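Local coordinates for putative periplasmic or exported protein (Salmonella enterica subsp. enterica serovar Typhimurium, PDB 4GQZ) that probably binds copper in the bacterial periplasm and contributes to copper resistance, and forms a V-shaped dimer, at residues A11-A16 with L49-Q54. Sequence-based numbering, arbitrary orientation.
Sequences AQHGLA and LSDGEQ
The side-chain amide of Gln-12 reaches over to the carboxylate of Asp-51, with NE2 giving a hydrogen bond to OD2 at 3.0 Å. The bond is bent, 130° at the hydrogen: NE2 lies nearly in line with the C-O bond of the acid, but OD2 sits somewhat out of the amide plane, and the two flat groups are turned 50° against each other. Gln-12 sets CG between its backbone N and carbonyl carbon (chi1 68°) and then runs extended, which carries the amide across to the acid. Asp-51 OD2 also lies at the edge of the His-13 ring, in its plane, 3.9 Å from CE1; at that range a modest electrostatic attraction to the C-H edge is plausible. The imidazole is held by a hydrogen bond between its ND1 and Phe-9 O, one helical turn back, and its ring meets those of Phe-9 and Tyr-38. Deeper in, Leu-15 CD1 comes within 4.6 Å of Leu-49 CD1, and both side chains pack on Ile-27 of helix 20-28. This small polar surface contact joins the C-terminal end of helix 5-12 to loop 51-54 of the β-hairpin formed by strands 46-50 and 55-59, in the four-stranded sheet of CueP's N-terminal part.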
# COMPACT_ATOMS: atom_id res chain seq x y z
N ALA B 11 0.09 -12.70 -12.24
CA ALA B 11 0.71 -12.64 -13.55
C ALA B 11 -0.28 -12.81 -14.70
O ALA B 11 -0.15 -12.17 -15.74
CB ALA B 11 1.82 -13.67 -13.65
N GLN B 12 -1.29 -13.67 -14.51
CA GLN B 12 -2.20 -14.03 -15.60
C GLN B 12 -3.39 -13.09 -15.75
O GLN B 12 -4.11 -13.16 -16.75
CB GLN B 12 -2.71 -15.46 -15.41
CG GLN B 12 -3.63 -15.63 -14.20
CD GLN B 12 -4.46 -16.91 -14.24
OE1 GLN B 12 -4.53 -17.60 -15.26
NE2 GLN B 12 -5.10 -17.23 -13.11
N HIS B 13 -3.60 -12.22 -14.77
CA HIS B 13 -4.73 -11.30 -14.83
C HIS B 13 -4.31 -9.86 -15.05
O HIS B 13 -5.13 -8.95 -14.93
CB HIS B 13 -5.60 -11.43 -13.58
CG HIS B 13 -6.43 -12.68 -13.55
ND1 HIS B 13 -6.11 -13.77 -12.78
CD2 HIS B 13 -7.55 -13.02 -14.24
CE1 HIS B 13 -7.00 -14.73 -12.98
NE2 HIS B 13 -7.88 -14.29 -13.86
N GLY B 14 -3.03 -9.66 -15.36
CA GLY B 14 -2.52 -8.33 -15.67
C GLY B 14 -2.07 -7.50 -14.47
O GLY B 14 -1.85 -6.30 -14.60
N LEU B 15 -1.90 -8.15 -13.32
CA LEU B 15 -1.75 -7.43 -12.06
C LEU B 15 -0.34 -7.42 -11.45
O LEU B 15 -0.09 -6.71 -10.48
CB LEU B 15 -2.77 -7.96 -11.05
CG LEU B 15 -4.20 -8.04 -11.60
CD1 LEU B 15 -5.17 -8.66 -10.60
CD2 LEU B 15 -4.69 -6.66 -12.05
N ALA B 16 0.58 -8.19 -12.03
CA ALA B 16 1.96 -8.27 -11.52
C ALA B 16 2.78 -6.99 -11.73
O ALA B 16 2.67 -6.32 -12.75
CB ALA B 16 2.68 -9.47 -12.13
N LEU B 49 -8.91 -11.97 -3.67
CA LEU B 49 -9.04 -12.36 -5.07
C LEU B 49 -9.27 -13.86 -5.16
O LEU B 49 -8.73 -14.62 -4.37
CB LEU B 49 -7.78 -12.02 -5.86
CG LEU B 49 -7.33 -10.56 -5.91
CD1 LEU B 49 -5.88 -10.46 -6.45
CD2 LEU B 49 -8.28 -9.75 -6.76
N SER B 50 -10.07 -14.27 -6.14
CA SER B 50 -10.32 -15.69 -6.36
C SER B 50 -10.59 -16.05 -7.82
O SER B 50 -11.22 -15.29 -8.56
CB SER B 50 -11.44 -16.18 -5.45
OG SER B 50 -11.49 -17.61 -5.46
N ASP B 51 -10.11 -17.23 -8.22
CA ASP B 51 -10.25 -17.78 -9.57
C ASP B 51 -11.28 -18.90 -9.52
O ASP B 51 -11.76 -19.40 -10.54
CB ASP B 51 -8.89 -18.37 -10.02
CG ASP B 51 -8.77 -18.51 -11.53
OD1 ASP B 51 -9.80 -18.70 -12.21
OD2 ASP B 51 -7.62 -18.43 -12.05
N GLY B 52 -11.63 -19.30 -8.30
CA GLY B 52 -12.50 -20.44 -8.09
C GLY B 52 -12.77 -20.53 -6.60
O GLY B 52 -13.08 -19.51 -5.98
N GLU B 53 -12.62 -21.72 -6.03
CA GLU B 53 -12.85 -21.89 -4.60
C GLU B 53 -11.78 -21.19 -3.75
O GLU B 53 -12.05 -20.75 -2.63
CB GLU B 53 -12.90 -23.37 -4.24
CG GLU B 53 -13.45 -23.69 -2.84
CD GLU B 53 -13.73 -25.16 -2.67
OE1 GLU B 53 -13.80 -25.65 -1.52
OE2 GLU B 53 -13.87 -25.85 -3.70
N GLN B 54 -10.58 -21.07 -4.33
CA GLN B 54 -9.37 -20.65 -3.62
C GLN B 54 -9.18 -19.13 -3.58
O GLN B 54 -9.31 -18.46 -4.60
CB GLN B 54 -8.17 -21.30 -4.30
CG GLN B 54 -6.86 -21.11 -3.59
CD GLN B 54 -5.89 -22.24 -3.87
OE1 GLN B 54 -5.10 -22.18 -4.82
NE2 GLN B 54 -5.94 -23.29 -3.04